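Side-chain contacts in uncharacterized protein (Magnetospirillum magneticum AMB-1, PDB 5MU5), which probably transfers a sugar onto flagellin as a Maf-type glycosyltransferase and takes part in formation of the bacterial flagellum: residues 181-186 against 196-201; 210-215 against 227-232; 125-130 against 222-227; 150-155 against 218-223; 201-206 against 574-579. All coordinates share one frame; numbering follows the deposited sequence.

Contact 1 (181-186 against 196-201)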
# COMPACT_ATOMS: atom_id res chain seq x y z
N ASN A 181 -5.86 19.75 -3.41
CA ASN A 181 -6.93 19.00 -2.77
C ASN A 181 -7.53 19.85 -1.68
O ASN A 181 -6.80 20.48 -0.91
CB ASN A 181 -6.36 17.73 -2.15
CG ASN A 181 -5.85 16.77 -3.19
OD1 ASN A 181 -6.62 16.08 -3.84
ND2 ASN A 181 -4.54 16.74 -3.38
N ILE A 182 -8.85 19.92 -1.63
CA ILE A 182 -9.54 20.59 -0.55
C ILE A 182 -10.39 19.54 0.11
O ILE A 182 -11.23 18.94 -0.52
CB ILE A 182 -10.38 21.75 -1.05
CG1 ILE A 182 -9.45 22.79 -1.70
CG2 ILE A 182 -11.18 22.36 0.10
CD1 ILE A 182 -10.18 23.94 -2.35
N ILE A 183 -10.16 19.31 1.39
CA ILE A 183 -10.78 18.23 2.11
C ILE A 183 -11.72 18.85 3.12
O ILE A 183 -11.29 19.51 4.04
CB ILE A 183 -9.67 17.41 2.80
CG1 ILE A 183 -8.78 16.75 1.74
CG2 ILE A 183 -10.26 16.39 3.76
CD1 ILE A 183 -7.41 16.35 2.24
N ILE A 184 -13.01 18.64 2.91
CA ILE A 184 -14.05 19.16 3.78
C ILE A 184 -14.58 17.99 4.60
O ILE A 184 -15.49 17.28 4.18
CB ILE A 184 -15.22 19.77 2.96
CG1 ILE A 184 -14.70 20.74 1.90
CG2 ILE A 184 -16.19 20.48 3.89
CD1 ILE A 184 -13.91 21.91 2.45
N GLU A 185 -13.99 17.77 5.77
CA GLU A 185 -14.36 16.64 6.62
C GLU A 185 -14.26 17.08 8.07
O GLU A 185 -13.41 17.89 8.42
CB GLU A 185 -13.41 15.44 6.38
CG GLU A 185 -13.45 14.86 4.97
CD GLU A 185 -14.81 14.25 4.59
OE1 GLU A 185 -15.53 13.82 5.51
OE2 GLU A 185 -15.16 14.21 3.38
N GLU A 186 -15.12 16.52 8.89
CA GLU A 186 -15.18 16.83 10.32
C GLU A 186 -14.72 15.68 11.22
O GLU A 186 -14.58 15.86 12.40
CB GLU A 186 -16.63 17.15 10.71
CG GLU A 186 -17.18 18.36 9.98
CD GLU A 186 -18.69 18.53 10.16
OE1 GLU A 186 -19.21 18.21 11.25
OE2 GLU A 186 -19.35 18.98 9.20
N ARG A 196 -3.88 11.25 3.59
CA ARG A 196 -3.01 10.17 3.13
C ARG A 196 -3.22 9.94 1.65
O ARG A 196 -2.29 9.85 0.90
CB ARG A 196 -3.26 8.86 3.90
CG ARG A 196 -2.76 8.90 5.34
CD ARG A 196 -2.61 7.52 5.96
NE ARG A 196 -3.88 6.82 6.16
CZ ARG A 196 -4.58 6.80 7.29
NH1 ARG A 196 -4.20 7.48 8.36
NH2 ARG A 196 -5.70 6.10 7.35
N SER A 197 -4.48 9.91 1.24
CA SER A 197 -4.82 9.69 -0.15
C SER A 197 -4.38 10.86 -1.05
O SER A 197 -3.93 10.67 -2.19
CB SER A 197 -6.32 9.47 -0.25
OG SER A 197 -6.71 9.42 -1.59
N ALA A 198 -4.49 12.07 -0.54
CA ALA A 198 -4.07 13.26 -1.31
C ALA A 198 -2.57 13.23 -1.59
O ALA A 198 -2.15 13.49 -2.69
CB ALA A 198 -4.43 14.52 -0.55
N ILE A 199 -1.78 12.86 -0.58
CA ILE A 199 -0.33 12.75 -0.74
C ILE A 199 0.04 11.55 -1.61
O ILE A 199 0.91 11.63 -2.49
CB ILE A 199 0.39 12.58 0.61
CG1 ILE A 199 0.16 13.77 1.53
CG2 ILE A 199 1.88 12.42 0.40
CD1 ILE A 199 0.73 15.07 1.01
N ARG A 200 -0.63 10.45 -1.35
CA ARG A 200 -0.36 9.20 -2.04
C ARG A 200 -0.60 9.29 -3.54
O ARG A 200 0.11 8.68 -4.31
CB ARG A 200 -1.22 8.08 -1.46
CG ARG A 200 -1.02 6.73 -2.14
CD ARG A 200 -2.00 5.67 -1.67
NE ARG A 200 -1.98 5.51 -0.22
CZ ARG A 200 -2.98 5.80 0.62
NH1 ARG A 200 -4.16 6.29 0.18
NH2 ARG A 200 -2.81 5.59 1.92
N CYS A 201 -1.65 10.02 -3.92
CA CYS A 201 -2.05 10.12 -5.33
C CYS A 201 -1.33 11.21 -6.12
O CYS A 201 -1.27 11.16 -7.34
CB CYS A 201 -3.54 10.38 -5.42
SG CYS A 201 -4.48 8.92 -4.94
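Asn181 lays its amide beside the methyl group of Ala198, with Asn181 ND2 3.6 Å from Ala198 CB and the amide carbon CG almost as near at 3.7 Å. The side chain reaches the helix because CG lies beside the backbone N, anti to the carbonyl carbon (chi1 -66°). Across the two segments the amide makes only van der Waals contact; ND2 is hydrogen-bonded to His148 ND1 and, weakly, to Leu178 O, which tether the amide while its nitrogen rests against the methyl. Two residues on, Ile183 points to the same side of the strand and brings CD1 to 4.5 Å from Ala198 CB, a loose apolar touch on the same methyl. Beyond the strand, Glu185 reaches farther back along the helix, to Gln190, Ile191 and Gln194. Ala198 thus lets helix 188-202 come close to strand 180-183, the two CA atoms of Asn181 and Ala198 being 6.6 Å apart. Strand 180-183, outermost in the four-stranded parallel alpha/beta sheet and hydrogen-bonded to strand 146-150, forms a strand-helix unit with helix 188-202; the helix packs across both strands through Ala198, which also touches His148, while Ile199 reaches Phe228 of helix 219-235.

Contact 2 (210-215 against 227-232)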
# COMPACT_ATOMS: atom_id res chain seq x y z
N THR A 210 7.87 18.63 4.00
CA THR A 210 6.51 19.09 3.81
C THR A 210 6.18 20.12 4.91
O THR A 210 6.37 19.87 6.10
CB THR A 210 5.52 17.90 3.90
OG1 THR A 210 5.74 17.00 2.80
CG2 THR A 210 4.06 18.36 3.90
N ARG A 211 5.72 21.30 4.50
CA ARG A 211 5.28 22.32 5.42
C ARG A 211 3.92 21.94 5.99
O ARG A 211 3.00 21.61 5.25
CB ARG A 211 5.17 23.67 4.69
CG ARG A 211 4.89 24.88 5.58
CD ARG A 211 6.11 25.29 6.38
NE ARG A 211 5.88 26.56 7.09
CZ ARG A 211 6.07 27.77 6.57
NH1 ARG A 211 6.49 27.92 5.31
NH2 ARG A 211 5.84 28.85 7.32
N LEU A 212 3.81 22.01 7.31
CA LEU A 212 2.57 21.78 8.02
C LEU A 212 2.14 23.10 8.67
O LEU A 212 2.99 23.84 9.18
CB LEU A 212 2.79 20.75 9.11
CG LEU A 212 3.36 19.42 8.61
CD1 LEU A 212 3.71 18.55 9.80
CD2 LEU A 212 2.35 18.74 7.71
N PHE A 213 0.85 23.42 8.63
CA PHE A 213 0.34 24.67 9.18
C PHE A 213 -1.11 24.53 9.64
O PHE A 213 -1.96 24.07 8.89
CB PHE A 213 0.46 25.79 8.15
CG PHE A 213 0.34 27.15 8.75
CD1 PHE A 213 1.46 27.80 9.24
CD2 PHE A 213 -0.91 27.78 8.84
CE1 PHE A 213 1.34 29.06 9.83
CE2 PHE A 213 -1.02 29.04 9.41
CZ PHE A 213 0.10 29.68 9.92
N VAL A 214 -1.37 24.95 10.87
CA VAL A 214 -2.68 24.88 11.46
C VAL A 214 -3.23 26.30 11.41
O VAL A 214 -2.65 27.20 11.99
CB VAL A 214 -2.59 24.32 12.91
CG1 VAL A 214 -3.91 24.46 13.64
CG2 VAL A 214 -2.15 22.85 12.88
N ALA A 215 -4.34 26.49 10.71
CA ALA A 215 -4.88 27.84 10.47
C ALA A 215 -5.55 28.50 11.67
O ALA A 215 -5.54 29.70 11.77
CB ALA A 215 -5.84 27.83 9.28
N GLU A 227 -1.26 13.13 13.61
CA GLU A 227 -1.48 11.88 12.93
C GLU A 227 -0.76 11.93 11.59
O GLU A 227 -0.04 11.02 11.27
CB GLU A 227 -2.96 11.61 12.74
CG GLU A 227 -3.24 10.27 12.07
CD GLU A 227 -4.71 9.87 12.15
OE1 GLU A 227 -5.53 10.69 12.63
OE2 GLU A 227 -5.04 8.73 11.71
N PHE A 228 -0.91 13.00 10.84
CA PHE A 228 -0.24 13.07 9.55
C PHE A 228 1.30 12.94 9.69
O PHE A 228 1.93 12.23 8.92
CB PHE A 228 -0.64 14.32 8.79
CG PHE A 228 0.04 14.45 7.47
CD1 PHE A 228 -0.40 13.70 6.39
CD2 PHE A 228 1.13 15.29 7.31
CE1 PHE A 228 0.23 13.81 5.17
CE2 PHE A 228 1.77 15.40 6.09
CZ PHE A 228 1.32 14.65 5.01
N MET A 229 1.89 13.57 10.70
CA MET A 229 3.33 13.48 10.96
C MET A 229 3.84 12.08 11.23
O MET A 229 4.96 11.75 10.84
CB MET A 229 3.73 14.35 12.15
CG MET A 229 3.58 15.83 11.87
SD MET A 229 4.00 16.85 13.28
CE MET A 229 5.80 16.86 13.10
N ARG A 230 3.05 11.28 11.92
CA ARG A 230 3.35 9.86 12.11
C ARG A 230 3.11 9.07 10.82
O ARG A 230 3.90 8.20 10.46
CB ARG A 230 2.52 9.29 13.27
CG ARG A 230 2.92 9.87 14.64
CD ARG A 230 2.21 9.19 15.80
NE ARG A 230 0.78 9.07 15.52
CZ ARG A 230 -0.15 9.95 15.88
NH1 ARG A 230 0.15 11.03 16.60
NH2 ARG A 230 -1.41 9.73 15.54
N ASP A 231 2.04 9.40 10.11
CA ASP A 231 1.64 8.72 8.85
C ASP A 231 2.55 9.01 7.64
O ASP A 231 2.62 8.19 6.72
CB ASP A 231 0.24 9.19 8.40
CG ASP A 231 -0.92 8.59 9.21
OD1 ASP A 231 -0.70 7.66 10.02
OD2 ASP A 231 -2.07 9.07 8.99
N ALA A 232 3.18 10.18 7.62
CA ALA A 232 3.84 10.68 6.41
C ALA A 232 4.92 9.75 5.86
O ALA A 232 4.93 9.47 4.68
CB ALA A 232 4.42 12.08 6.63
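Leu212 of strand 211-214 packs on Phe228 and Met229 of helix 219-235 in the last strand-helix unit of a four-stranded parallel, Rossmann-like alpha/beta sheet. Its side chain starts with CG beside the backbone N (chi1 -56°), pointing at the helix, and its two methyls divide the work. CD2 approaches the Phe228 ring obliquely, 3.7 Å from Phe228 CD2, whereas CD1 goes to the neighbouring methionine. Cut back to an alanine, the Leu212 position would probably leave a gap between strand and helix, the Phe228 ring and the Met229 chain both losing the methyls they lean on. Thr210 adds a looser touch from the start of the segment, its CG2 standing near the ring plane at the edge, 4.3 Å from Phe228 CE2; its hydroxyl is bonded to Val207 O. One ring face of Phe228 carries Ala232 CB, offset toward the rim, and Ile199 of helix 188-202 also packs on this phenylalanine, so the ring is wedged among two helices and the sheet. The closest approach is tighter than ordinary carbon packing: Leu212 CD1 lies 3.4 Å from Met229 CG, with Met229 SD following at 3.9 Å from the same methyl.

Contact 3 (125-130 against 222-227)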
# COMPACT_ATOMS: atom_id res chain seq x y z
N VAL A 125 0.75 21.17 3.51
CA VAL A 125 -0.50 20.73 4.14
C VAL A 125 -1.04 21.79 5.11
O VAL A 125 -0.39 22.13 6.09
CB VAL A 125 -0.30 19.42 4.90
CG1 VAL A 125 -1.59 19.02 5.60
CG2 VAL A 125 0.16 18.32 3.97
N CYS A 126 -2.22 22.30 4.85
CA CYS A 126 -2.85 23.29 5.72
C CYS A 126 -4.00 22.66 6.45
O CYS A 126 -4.97 22.19 5.84
CB CYS A 126 -3.39 24.46 4.92
SG CYS A 126 -2.11 25.25 3.96
N LEU A 127 -3.88 22.62 7.76
CA LEU A 127 -4.92 22.05 8.58
C LEU A 127 -5.69 23.26 9.01
O LEU A 127 -5.27 24.01 9.89
CB LEU A 127 -4.30 21.31 9.75
CG LEU A 127 -3.36 20.27 9.16
CD1 LEU A 127 -2.07 20.21 9.96
CD2 LEU A 127 -4.06 18.94 9.05
N GLY A 128 -6.80 23.47 8.33
CA GLY A 128 -7.58 24.67 8.50
C GLY A 128 -7.25 25.66 7.39
O GLY A 128 -6.11 25.71 6.89
N LEU A 129 -8.27 26.39 6.96
CA LEU A 129 -8.12 27.46 5.99
C LEU A 129 -8.46 28.76 6.67
O LEU A 129 -7.71 29.73 6.59
CB LEU A 129 -9.04 27.23 4.79
CG LEU A 129 -9.10 28.33 3.72
CD1 LEU A 129 -7.78 28.42 2.98
CD2 LEU A 129 -10.22 28.04 2.76
N GLY A 130 -9.60 28.79 7.36
CA GLY A 130 -10.10 30.03 7.90
C GLY A 130 -10.40 30.89 6.69
O GLY A 130 -10.96 30.38 5.71
N THR A 222 -5.34 19.97 15.34
CA THR A 222 -4.08 19.61 16.00
C THR A 222 -3.80 18.11 15.95
O THR A 222 -2.69 17.71 15.63
CB THR A 222 -4.05 20.11 17.44
OG1 THR A 222 -4.00 21.53 17.41
CG2 THR A 222 -2.79 19.59 18.15
N ALA A 223 -4.82 17.31 16.25
CA ALA A 223 -4.69 15.86 16.20
C ALA A 223 -4.43 15.37 14.78
O ALA A 223 -3.66 14.44 14.59
CB ALA A 223 -5.93 15.19 16.76
N ALA A 224 -5.07 15.97 13.79
CA ALA A 224 -4.86 15.58 12.41
C ALA A 224 -3.42 15.84 11.99
O ALA A 224 -2.84 15.06 11.25
CB ALA A 224 -5.81 16.30 11.48
N MET A 225 -2.84 16.94 12.45
CA MET A 225 -1.44 17.24 12.14
C MET A 225 -0.51 16.19 12.75
O MET A 225 0.40 15.71 12.07
CB MET A 225 -1.03 18.63 12.64
CG MET A 225 0.43 18.97 12.37
SD MET A 225 0.81 20.73 12.54
CE MET A 225 2.17 20.74 13.72
N SER A 226 -0.71 15.87 14.03
CA SER A 226 0.10 14.82 14.69
C SER A 226 -0.03 13.50 13.96
O SER A 226 0.95 12.80 13.76
CB SER A 226 -0.34 14.58 16.13
OG SER A 226 -0.07 15.72 16.89
N GLU A 227 -1.26 13.13 13.61
CA GLU A 227 -1.48 11.88 12.93
C GLU A 227 -0.76 11.93 11.59
O GLU A 227 -0.04 11.02 11.27
CB GLU A 227 -2.96 11.61 12.74
CG GLU A 227 -3.24 10.27 12.07
CD GLU A 227 -4.71 9.87 12.15
OE1 GLU A 227 -5.53 10.69 12.63
OE2 GLU A 227 -5.04 8.73 11.71
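Leu127 and Met225 meet with their side chains at about a right angle, the leucine fork coming from the sheet and the methionine chain running across its end. Leu127 CD1 presses on the root of the methionine, 3.3 Å from Met225 CB, which is tight for two carbons, and it stays near the chain as far as Met225 SD at 3.9 Å. The other branch, CD2, turns to the residue before Met225 and rests 4.0 Å from Ala224 CB. Leu127 has its second torsion away from the usual staggered positions (chi2 138°), in keeping with a fork squeezed between the two residues. Met225 carries CG anti to the backbone N (chi1 178°) and bends at its sulfur, which takes its end away from Leu127; the side chain also lies on Leu212 and Val214 of the adjoining strand. With an alanine here instead of Leu127, both methyls would be gone, and the core would probably gap under Ala224 while Met225 became freer to turn. Helix 188-202 completes the surroundings, Leu195 touching Leu127 and Ile191 touching Ala224. Just past Leu127 the strand gives way to Gly128 and Gly130, which both have positive phi angles as the chain leaves the strand. An inner parallel strand packed under a helix and leading into a glycine-rich turn is an arrangement characteristic of Rossmann-like folds.

Contact 4 (150-155 against 218-223)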
# COMPACT_ATOMS: atom_id res chain seq x y z
N VAL A 150 -7.23 21.16 4.47
CA VAL A 150 -8.27 20.51 5.20
C VAL A 150 -9.05 21.63 5.83
O VAL A 150 -8.47 22.48 6.48
CB VAL A 150 -7.68 19.63 6.30
CG1 VAL A 150 -8.79 18.98 7.12
CG2 VAL A 150 -6.77 18.59 5.69
N GLU A 151 -10.36 21.67 5.60
CA GLU A 151 -11.19 22.69 6.22
C GLU A 151 -12.49 22.06 6.62
O GLU A 151 -13.34 21.83 5.76
CB GLU A 151 -11.41 23.86 5.28
CG GLU A 151 -12.33 24.93 5.86
CD GLU A 151 -11.93 25.35 7.27
OE1 GLU A 151 -11.06 26.23 7.41
OE2 GLU A 151 -12.51 24.82 8.23
N PRO A 152 -12.64 21.74 7.92
CA PRO A 152 -13.85 21.10 8.43
C PRO A 152 -15.12 21.94 8.29
O PRO A 152 -16.22 21.39 8.27
CB PRO A 152 -13.54 20.93 9.92
CG PRO A 152 -12.06 20.90 9.99
CD PRO A 152 -11.61 21.88 8.97
N ASN A 153 -14.96 23.25 8.26
CA ASN A 153 -16.11 24.15 8.21
C ASN A 153 -16.22 24.75 6.82
O ASN A 153 -15.41 25.59 6.43
CB ASN A 153 -15.96 25.21 9.29
CG ASN A 153 -17.24 26.03 9.48
OD1 ASN A 153 -18.04 26.16 8.57
ND2 ASN A 153 -17.41 26.58 10.66
N PHE A 154 -17.21 24.28 6.07
CA PHE A 154 -17.41 24.72 4.70
C PHE A 154 -17.68 26.21 4.60
O PHE A 154 -17.39 26.82 3.58
CB PHE A 154 -18.54 23.95 4.04
CG PHE A 154 -18.61 24.16 2.55
CD1 PHE A 154 -17.73 23.50 1.72
CD2 PHE A 154 -19.54 25.02 1.99
CE1 PHE A 154 -17.80 23.68 0.35
CE2 PHE A 154 -19.60 25.22 0.63
CZ PHE A 154 -18.72 24.55 -0.19
N ASP A 155 -18.25 26.80 5.65
CA ASP A 155 -18.47 28.24 5.66
C ASP A 155 -17.19 29.02 5.45
O ASP A 155 -17.18 30.02 4.74
CB ASP A 155 -19.13 28.71 6.96
CG ASP A 155 -20.62 28.39 7.01
OD1 ASP A 155 -21.10 27.55 6.20
OD2 ASP A 155 -21.30 29.00 7.86
N SER A 218 -7.98 24.25 17.11
CA SER A 218 -8.97 23.20 17.03
C SER A 218 -8.34 21.93 17.51
O SER A 218 -7.34 21.52 16.97
CB SER A 218 -9.40 22.99 15.57
OG SER A 218 -10.08 21.77 15.43
N PRO A 219 -8.91 21.29 18.53
CA PRO A 219 -8.39 19.95 18.85
C PRO A 219 -8.36 18.99 17.60
O PRO A 219 -7.42 18.21 17.40
CB PRO A 219 -9.37 19.44 19.92
CG PRO A 219 -10.09 20.65 20.41
CD PRO A 219 -10.14 21.62 19.28
N LEU A 220 -9.39 19.07 16.76
CA LEU A 220 -9.47 18.28 15.55
C LEU A 220 -8.28 18.52 14.62
O LEU A 220 -7.65 17.56 14.16
CB LEU A 220 -10.78 18.58 14.82
CG LEU A 220 -11.00 17.78 13.53
CD1 LEU A 220 -11.15 16.28 13.79
CD2 LEU A 220 -12.22 18.35 12.85
N LEU A 221 -7.94 19.78 14.37
CA LEU A 221 -6.86 20.11 13.46
C LEU A 221 -5.51 19.74 14.04
O LEU A 221 -4.63 19.24 13.34
CB LEU A 221 -6.90 21.59 13.06
CG LEU A 221 -8.16 21.96 12.25
CD1 LEU A 221 -8.13 23.42 11.85
CD2 LEU A 221 -8.32 21.08 11.00
N THR A 222 -5.34 19.97 15.34
CA THR A 222 -4.08 19.61 16.00
C THR A 222 -3.80 18.11 15.95
O THR A 222 -2.69 17.71 15.63
CB THR A 222 -4.05 20.11 17.44
OG1 THR A 222 -4.00 21.53 17.41
CG2 THR A 222 -2.79 19.59 18.15
N ALA A 223 -4.82 17.31 16.25
CA ALA A 223 -4.69 15.86 16.20
C ALA A 223 -4.43 15.37 14.78
O ALA A 223 -3.66 14.44 14.59
CB ALA A 223 -5.93 15.19 16.76
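Leu220 sends CG anti to its backbone N (chi1 -179°) while Leu221 keeps CG beside the N (chi1 -65°), and these different turns bring one methyl from each leucine to the ring of Pro152. Leu220 CD2 lies 3.8 Å from Pro152 CG, the two side chains passing each other in opposite directions. Leu221 CD2 comes in at a slant, 3.9 Å from Pro152 CG, and is as near to Pro152 CD. It also touches the end of the preceding strand, though loosely, at 4.4 Å from Val150 CG1. The proline ring thus rests against two consecutive leucines of the first turn of helix 219-235, and Tyr216 adds cover to both Pro152 and Leu221.

Polar groups hold each side in shape. Ser218 is the N-cap of its helix, its OG accepting from Leu221 N at 3.1 Å, and Asn153 caps helix 154-160, with OD1 accepting from Asp155 N at 3.0 Å from a direction tilted out of the carbonyl plane. The buried Glu151 takes Asn153 N on the anti lone pair of OE2, 2.9 Å away and nearly straight (165°); Tyr216 OH binds the same oxygen, whereas OE1 accepts from Leu129 N and Gly130 N. An acidic residue just after the second strand, bonded to the glycine-rich turn that follows the first, with helix N-termini gathered round the strand ends, is consistent with a Rossmann-like fold.

Contact 5 (201-206 against 574-579)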
# COMPACT_ATOMS: atom_id res chain seq x y z
N CYS A 201 -1.65 10.02 -3.92
CA CYS A 201 -2.05 10.12 -5.33
C CYS A 201 -1.33 11.21 -6.12
O CYS A 201 -1.27 11.16 -7.34
CB CYS A 201 -3.54 10.38 -5.42
SG CYS A 201 -4.48 8.92 -4.94
N CYS A 202 -0.83 12.21 -5.43
CA CYS A 202 -0.12 13.28 -6.08
C CYS A 202 1.33 12.91 -6.24
O CYS A 202 1.83 12.88 -7.36
CB CYS A 202 -0.25 14.55 -5.28
SG CYS A 202 0.70 15.88 -6.03
N CYS A 203 2.03 12.65 -5.15
CA CYS A 203 3.43 12.26 -5.23
C CYS A 203 3.94 11.77 -3.88
O CYS A 203 4.61 12.51 -3.14
CB CYS A 203 4.25 13.44 -5.67
SG CYS A 203 5.84 12.87 -6.22
N PRO A 204 3.66 10.51 -3.56
CA PRO A 204 3.88 10.07 -2.19
C PRO A 204 5.34 10.09 -1.74
O PRO A 204 5.65 10.27 -0.56
CB PRO A 204 3.38 8.62 -2.21
CG PRO A 204 3.56 8.20 -3.61
CD PRO A 204 3.33 9.40 -4.46
N ILE A 205 6.25 9.93 -2.69
CA ILE A 205 7.61 9.65 -2.30
C ILE A 205 8.41 10.82 -1.68
O ILE A 205 9.32 10.57 -0.90
CB ILE A 205 8.37 9.00 -3.48
CG1 ILE A 205 9.39 8.01 -2.92
CG2 ILE A 205 8.97 10.05 -4.41
CD1 ILE A 205 8.83 6.99 -1.95
N VAL A 206 8.06 12.07 -2.00
CA VAL A 206 8.85 13.20 -1.51
C VAL A 206 8.17 13.98 -0.42
O VAL A 206 8.07 15.21 -0.49
CB VAL A 206 9.28 14.17 -2.63
CG1 VAL A 206 10.30 13.50 -3.53
CG2 VAL A 206 8.10 14.67 -3.44
N VAL A 574 7.28 15.19 -13.27
CA VAL A 574 7.48 14.47 -14.53
C VAL A 574 7.70 12.97 -14.30
O VAL A 574 7.13 12.16 -15.02
CB VAL A 574 8.63 15.08 -15.34
CG1 VAL A 574 8.93 14.24 -16.58
CG2 VAL A 574 8.27 16.49 -15.78
N LEU A 575 8.50 12.61 -13.31
CA LEU A 575 8.74 11.18 -13.03
C LEU A 575 7.48 10.50 -12.52
O LEU A 575 7.19 9.35 -12.89
CB LEU A 575 9.85 10.99 -11.99
CG LEU A 575 11.27 11.32 -12.44
CD1 LEU A 575 12.21 11.22 -11.23
CD2 LEU A 575 11.72 10.40 -13.57
N SER A 576 6.74 11.17 -11.65
CA SER A 576 5.50 10.58 -11.13
C SER A 576 4.55 10.26 -12.27
O SER A 576 4.05 9.12 -12.35
CB SER A 576 4.82 11.50 -10.13
OG SER A 576 5.55 11.49 -8.91
N GLU A 577 4.31 11.24 -13.15
CA GLU A 577 3.43 11.03 -14.30
C GLU A 577 3.83 9.80 -15.13
O GLU A 577 2.97 9.05 -15.56
CB GLU A 577 3.39 12.27 -15.20
CG GLU A 577 2.61 12.06 -16.49
CD GLU A 577 2.50 13.32 -17.33
OE1 GLU A 577 3.28 14.28 -17.09
OE2 GLU A 577 1.63 13.36 -18.22
N MET A 578 5.13 9.60 -15.34
CA MET A 578 5.61 8.44 -16.07
C MET A 578 5.51 7.13 -15.30
O MET A 578 5.36 6.08 -15.91
CB MET A 578 7.08 8.61 -16.41
CG MET A 578 7.33 9.65 -17.46
SD MET A 578 9.09 9.90 -17.66
CE MET A 578 9.05 11.24 -18.85
N LEU A 579 5.63 7.16 -13.98
CA LEU A 579 5.75 5.92 -13.22
C LEU A 579 4.53 5.48 -12.43
O LEU A 579 4.30 4.27 -12.29
CB LEU A 579 6.94 6.02 -12.27
CG LEU A 579 8.27 6.23 -12.95
CD1 LEU A 579 9.31 6.47 -11.88
CD2 LEU A 579 8.67 5.06 -13.83
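Cys203 brings its sulfur up against the hydroxyl of Ser576, with Cys203 SG only 3.0 Å from Ser576 OG. The sulfur gets there because SG stands anti to the backbone N (chi1 -164°), at a residue that has just left the helix and lies in an extended backbone conformation. The sulfur makes the close approach and Cys203 CB stands behind it, 4.0 Å from Ser576 OG. Ser576, for its part, points at the loop, with OG beside its own backbone N (chi1 -73°). That torsion also folds the hydroxyl back along the helix, where it is hydrogen-bonded to Met572 O one turn earlier; a buried polar atom is thereby satisfied within its own helix and held facing the cysteine.

The backbone makes the remaining approach: Cys202 O comes within 4.3 Å of Ser576 OG, although the Cys202 side chain itself points away from this helix, to Phe122. Small residues on both sides allow the backbones near each other, the CA atoms of Cys203 and Ser576 being 6.5 Å apart. Met572 broadens the junction by touching Cys203, Ile205 and Val206.

The contact is an interdomain one, joining the end of helix 188-202, in the Maf N-terminal region, to helix 568-579 of the C-terminal helical bundle. Within that bundle, Leu575 and Leu579 face helices 546-564 and 589-609, and in the N-terminal region Cys203 O is hydrogen-bonded to His123 NE2 at the start of strand 123-127.

Contacts 2, 3 and 4 follow one another along helix 219-235, which runs over the four-stranded sheet: contacts 2 and 3 have centres about 7 Å apart, as do contacts 3 and 4. Contact 1 places helix 188-202 on the same sheet, and the two helices are joined by the Arg196 NH1 to Asp231 OD2 salt bridge of 2.7 Å between contacts 1 and 2. The end of strand 123-127 in contact 3 is tied to contact 4 by a probable backbone hydrogen bond, Gly128 N to Val150 O at 2.7 Å. Contact 5 shares Cys201 with contact 1 but links this domain to the helical bundle, its centre lying about 27 Å from that of contact 4.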